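Local coordinates for protein MxaA (Stigmatella aurantiaca, PDB 4W4T) that carries a terminal NADPH-binding reductase domain, part of the myxalamid polyketide synthase-nonribosomal peptide synthetase pathway and built on a short-chain dehydrogenase-like Rossmann fold, at residues 68-73 with 104-109; 83-88 with 115-120. All coordinates share one frame; numbering follows the deposited sequence.

Interaction 1 of 2, residues 68-73 with 104-109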
# COMPACT_ATOMS: atom_id res chain seq x y z
N GLY A 68 -22.84 -9.93 -2.25
CA GLY A 68 -23.39 -10.67 -3.38
C GLY A 68 -23.79 -12.11 -3.08
O GLY A 68 -24.79 -12.59 -3.59
N ALA A 69 -23.00 -12.79 -2.25
CA ALA A 69 -23.32 -14.15 -1.84
C ALA A 69 -24.67 -14.23 -1.13
O ALA A 69 -25.49 -15.08 -1.42
CB ALA A 69 -22.22 -14.71 -0.95
N PHE A 70 -24.89 -13.31 -0.19
CA PHE A 70 -26.12 -13.30 0.58
C PHE A 70 -27.30 -12.86 -0.27
O PHE A 70 -28.39 -13.42 -0.17
CB PHE A 70 -25.96 -12.41 1.83
CG PHE A 70 -24.96 -12.95 2.81
CD1 PHE A 70 -23.61 -12.73 2.64
CD2 PHE A 70 -25.39 -13.71 3.88
CE1 PHE A 70 -22.68 -13.24 3.52
CE2 PHE A 70 -24.48 -14.23 4.78
CZ PHE A 70 -23.12 -14.00 4.61
N LEU A 71 -27.06 -11.87 -1.13
CA LEU A 71 -28.08 -11.44 -2.08
C LEU A 71 -28.48 -12.60 -2.99
O LEU A 71 -29.66 -12.81 -3.26
CB LEU A 71 -27.55 -10.26 -2.90
CG LEU A 71 -28.50 -9.30 -3.60
CD1 LEU A 71 -29.66 -8.90 -2.68
CD2 LEU A 71 -27.71 -8.05 -4.04
N LEU A 72 -27.51 -13.38 -3.45
CA LEU A 72 -27.86 -14.50 -4.32
C LEU A 72 -28.72 -15.52 -3.57
O LEU A 72 -29.77 -15.94 -4.06
CB LEU A 72 -26.61 -15.17 -4.87
CG LEU A 72 -26.89 -16.42 -5.70
CD1 LEU A 72 -27.93 -16.14 -6.78
CD2 LEU A 72 -25.60 -16.96 -6.29
N GLU A 73 -28.27 -15.89 -2.38
CA GLU A 73 -28.97 -16.91 -1.62
C GLU A 73 -30.37 -16.40 -1.25
O GLU A 73 -31.37 -17.14 -1.33
CB GLU A 73 -28.14 -17.30 -0.39
CG GLU A 73 -28.61 -18.55 0.34
CD GLU A 73 -29.72 -18.26 1.32
OE1 GLU A 73 -29.89 -17.07 1.66
OE2 GLU A 73 -30.42 -19.21 1.75
N GLU A 104 -20.29 -21.22 -0.39
CA GLU A 104 -19.84 -22.22 0.58
C GLU A 104 -19.02 -21.58 1.69
O GLU A 104 -19.11 -21.98 2.85
CB GLU A 104 -19.03 -23.32 -0.13
CG GLU A 104 -19.88 -24.40 -0.80
CD GLU A 104 -19.08 -25.40 -1.62
OE1 GLU A 104 -17.87 -25.19 -1.88
OE2 GLU A 104 -19.67 -26.43 -2.00
N SER A 105 -18.24 -20.56 1.35
CA SER A 105 -17.37 -19.91 2.33
C SER A 105 -18.16 -19.17 3.41
O SER A 105 -17.63 -18.91 4.48
CB SER A 105 -16.41 -18.95 1.63
OG SER A 105 -17.10 -17.84 1.09
N TYR A 106 -19.42 -18.85 3.13
CA TYR A 106 -20.28 -18.16 4.09
C TYR A 106 -21.40 -19.06 4.60
O TYR A 106 -22.39 -18.58 5.15
CB TYR A 106 -20.86 -16.88 3.48
CG TYR A 106 -19.77 -15.96 2.98
CD1 TYR A 106 -18.82 -15.45 3.86
CD2 TYR A 106 -19.69 -15.62 1.64
CE1 TYR A 106 -17.80 -14.62 3.41
CE2 TYR A 106 -18.68 -14.78 1.19
CZ TYR A 106 -17.74 -14.29 2.07
OH TYR A 106 -16.74 -13.46 1.61
N SER A 107 -21.23 -20.36 4.40
CA SER A 107 -22.22 -21.36 4.80
C SER A 107 -23.60 -21.09 4.22
O SER A 107 -24.60 -21.33 4.89
CB SER A 107 -22.30 -21.43 6.33
OG SER A 107 -21.04 -21.78 6.86
N LEU A 108 -23.64 -20.61 2.98
CA LEU A 108 -24.90 -20.32 2.31
C LEU A 108 -25.27 -21.37 1.26
O LEU A 108 -26.39 -21.36 0.76
CB LEU A 108 -24.84 -18.96 1.63
CG LEU A 108 -24.74 -17.73 2.54
CD1 LEU A 108 -24.31 -16.53 1.73
CD2 LEU A 108 -26.07 -17.47 3.23
N TRP A 109 -24.34 -22.25 0.93
CA TRP A 109 -24.59 -23.21 -0.14
C TRP A 109 -25.46 -24.39 0.27
O TRP A 109 -25.26 -25.00 1.32
CB TRP A 109 -23.29 -23.74 -0.73
CG TRP A 109 -23.58 -24.65 -1.88
CD1 TRP A 109 -23.48 -26.01 -1.89
CD2 TRP A 109 -24.06 -24.26 -3.17
NE1 TRP A 109 -23.86 -26.49 -3.12
CE2 TRP A 109 -24.22 -25.44 -3.92
CE3 TRP A 109 -24.37 -23.03 -3.76
CZ2 TRP A 109 -24.67 -25.42 -5.24
CZ3 TRP A 109 -24.82 -23.02 -5.07
CH2 TRP A 109 -24.96 -24.20 -5.79
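The Phe-70 ring takes Leu-108 CD1 over the centre of one face, a CH-pi contact with the methyl 3.6 Å from the ring centroid and only 8° off the normal. Tyr-106 meets the same ring obliquely: the two centroids lie 5.7 Å apart with their planes at 37°, and Tyr-106 CB comes to 3.8 Å from Phe-70 CZ. One face of the Tyr-106 ring carries Ser-105 OG, offset toward the rim. This is the Rossmann-fold layer in which helix 66-78, starting in the NADPH-binding turn, packs against the turn that follows helix 92-105. That helix ends in a Schellman motif: Ser-107, with positive phi, is the C-prime residue; Tyr-106 is the last residue before the reversal, and the turn through Ser-107 brings Leu-108 round to helix 66-78. Phe-66, which binds NADPH, meets both rings and is edge-to-face with Tyr-106; Phe-70 also reaches Val-287 and Ser-291 of helix 287-298.

Ala-69 fits between the two loop side chains, its CB 3.7 Å from Tyr-106 CD2 and 3.9 Å from Leu-108 CD1. With CG anti to the carbonyl carbon (chi1 -66°), Leu-108 sends its branches to the helix: CD1 over the Phe-70 face and against the backbone of Ala-69, CD2 alongside Phe-70 CD2 and CE2 and the stem of Glu-73. The Glu-73 chain is bent at chi2, and its carboxylate forms a salt bridge with Arg-77 NE one helical turn on. Nearer the backbone, Glu-73 CG rests 3.6 Å from Leu-108 O.

Interaction 2 of 2, residues 83-88 with 115-120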
# COMPACT_ATOMS: atom_id res chain seq x y z
N ILE A 83 -31.66 -17.11 -11.73
CA ILE A 83 -30.75 -16.02 -11.40
C ILE A 83 -29.49 -16.11 -12.24
O ILE A 83 -28.59 -16.90 -11.95
CB ILE A 83 -30.35 -16.01 -9.90
CG1 ILE A 83 -31.56 -16.24 -8.97
CG2 ILE A 83 -29.60 -14.71 -9.56
CD1 ILE A 83 -32.64 -15.18 -9.06
N TYR A 84 -29.43 -15.29 -13.28
CA TYR A 84 -28.23 -15.17 -14.09
C TYR A 84 -27.17 -14.40 -13.31
O TYR A 84 -27.45 -13.31 -12.83
CB TYR A 84 -28.53 -14.45 -15.41
CG TYR A 84 -29.38 -15.27 -16.37
CD1 TYR A 84 -30.74 -15.46 -16.15
CD2 TYR A 84 -28.81 -15.83 -17.50
CE1 TYR A 84 -31.51 -16.21 -17.04
CE2 TYR A 84 -29.57 -16.57 -18.39
CZ TYR A 84 -30.91 -16.76 -18.16
OH TYR A 84 -31.65 -17.50 -19.06
N CYS A 85 -25.98 -14.97 -13.20
CA CYS A 85 -24.90 -14.36 -12.44
C CYS A 85 -23.67 -14.05 -13.28
O CYS A 85 -22.98 -14.95 -13.73
CB CYS A 85 -24.50 -15.26 -11.28
SG CYS A 85 -25.81 -15.50 -10.08
N LEU A 86 -23.37 -12.77 -13.45
CA LEU A 86 -22.20 -12.36 -14.20
C LEU A 86 -20.94 -12.76 -13.45
O LEU A 86 -20.79 -12.45 -12.27
CB LEU A 86 -22.23 -10.85 -14.45
CG LEU A 86 -21.21 -10.30 -15.43
CD1 LEU A 86 -21.60 -10.66 -16.86
CD2 LEU A 86 -21.10 -8.80 -15.27
N VAL A 87 -20.02 -13.46 -14.12
CA VAL A 87 -18.83 -13.96 -13.46
C VAL A 87 -17.67 -14.10 -14.44
O VAL A 87 -17.85 -14.60 -15.55
CB VAL A 87 -19.11 -15.33 -12.77
CG1 VAL A 87 -19.63 -16.36 -13.79
CG2 VAL A 87 -17.87 -15.85 -12.06
N ARG A 88 -16.49 -13.64 -14.03
CA ARG A 88 -15.27 -13.84 -14.81
C ARG A 88 -14.80 -15.29 -14.72
O ARG A 88 -14.44 -15.76 -13.65
CB ARG A 88 -14.13 -12.94 -14.31
CG ARG A 88 -14.39 -11.45 -14.44
CD ARG A 88 -13.23 -10.63 -13.87
NE ARG A 88 -12.00 -10.75 -14.65
CZ ARG A 88 -10.89 -11.34 -14.22
NH1 ARG A 88 -10.85 -11.87 -13.00
NH2 ARG A 88 -9.82 -11.40 -15.01
N PRO A 115 -29.87 -25.52 -9.65
CA PRO A 115 -30.70 -25.32 -10.85
C PRO A 115 -31.06 -23.85 -11.09
O PRO A 115 -31.32 -23.48 -12.23
CB PRO A 115 -31.96 -26.13 -10.54
CG PRO A 115 -31.56 -27.10 -9.50
CD PRO A 115 -30.52 -26.42 -8.68
N ARG A 116 -31.07 -23.05 -10.04
CA ARG A 116 -31.57 -21.67 -10.12
C ARG A 116 -30.53 -20.68 -10.68
O ARG A 116 -30.90 -19.60 -11.15
CB ARG A 116 -32.02 -21.20 -8.72
CG ARG A 116 -33.13 -22.03 -8.08
CD ARG A 116 -34.49 -21.73 -8.67
NE ARG A 116 -34.81 -20.30 -8.61
CZ ARG A 116 -35.25 -19.67 -7.53
NH1 ARG A 116 -35.44 -20.33 -6.39
NH2 ARG A 116 -35.50 -18.37 -7.58
N ILE A 117 -29.26 -21.06 -10.63
CA ILE A 117 -28.15 -20.16 -10.96
C ILE A 117 -27.65 -20.40 -12.40
O ILE A 117 -27.39 -21.52 -12.77
CB ILE A 117 -26.96 -20.34 -10.00
CG1 ILE A 117 -27.39 -20.11 -8.55
CG2 ILE A 117 -25.84 -19.40 -10.38
CD1 ILE A 117 -26.30 -20.46 -7.55
N VAL A 118 -27.55 -19.33 -13.17
CA VAL A 118 -27.03 -19.39 -14.52
C VAL A 118 -25.86 -18.46 -14.70
O VAL A 118 -26.08 -17.25 -14.85
CB VAL A 118 -28.13 -18.99 -15.55
CG1 VAL A 118 -27.58 -19.11 -16.97
CG2 VAL A 118 -29.37 -19.78 -15.35
N PRO A 119 -24.65 -19.00 -14.65
CA PRO A 119 -23.56 -18.07 -14.82
C PRO A 119 -23.54 -17.47 -16.23
O PRO A 119 -23.94 -18.12 -17.22
CB PRO A 119 -22.32 -18.90 -14.60
CG PRO A 119 -22.72 -20.06 -13.87
CD PRO A 119 -24.19 -20.31 -14.20
N VAL A 120 -23.13 -16.21 -16.30
CA VAL A 120 -22.91 -15.53 -17.56
C VAL A 120 -21.46 -15.13 -17.52
O VAL A 120 -21.07 -14.35 -16.66
CB VAL A 120 -23.87 -14.32 -17.71
CG1 VAL A 120 -23.57 -13.55 -19.03
CG2 VAL A 120 -25.32 -14.76 -17.66
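Tyr-84 and Val-118 run alongside each other from neighbouring parallel strands. Val-118 CB sits over one face of the tyrosine ring, offset toward the rim, and CG1, anti to its backbone N (chi1 -178°), comes within 3.5 Å of Tyr-84 CE2. Val-120 CG2 approaches the ring edge in plane, 3.7 Å from Tyr-84 CD2. Chi1 of Tyr-84 (-70°) turns the ring so that Val-118 lies over a face and Val-120 at its CD2 edge, while its OH bonds to Arg-82 NH2. With the ring cut back to an alanine, Val-118 and Val-120 would probably face a gap and Arg-82 lose its hydroxyl partner. On the side of the sheet that bears Tyr-84, Val-118 and Val-120, Leu-86 CD1 reaches Val-120 CG1.

Ile-83, Cys-85, Ile-117 and Pro-119 occupy the other side, where Cys-85 SG touches Ile-117 CG2 at 3.9 Å. Val-87 holds CG1 between its backbone N and carbonyl carbon (chi1 57°), which lays that methyl 3.8 Å from Pro-119 CB. Five backbone hydrogen bonds join the strands, from Ile-83 N to Arg-116 O at 2.7 Å through to Val-87 N to Val-120 O. Arg-116 folds back, its guanidinium bonded to the carbonyl oxygens of Cys-76, Thr-79 and Ala-81.

Arg-88, which follows strand 82-87, is an NADPH-binding residue; the strand pairs in parallel with strand 117-121, helix 92-105 connecting the two, the beta-alpha-beta unit characteristic of a Rossmann fold.

How the interactions relate
From the N terminus the chain runs through helix 66-78, strand 82-87, helix 92-105 and strand 117-121. Interaction 1 closes the first loop, when the turn after helix 92-105 returns to residues 68-73. Interaction 2 opens inside that loop, at 83-88, and closes beyond it at 115-120, so the two cross rather than nest. One ties a helix to the turn ending the next helix, the other strand to strand; Leu-72 packing on Ile-83 joins the helix layer to the central parallel sheet, with Leu-72 CD1 3.5 Å from Ile-83 CG2. The centres lie about 13 Å apart, and Trp-109 CZ3 lies 3.9 Å from Ile-117 CD1.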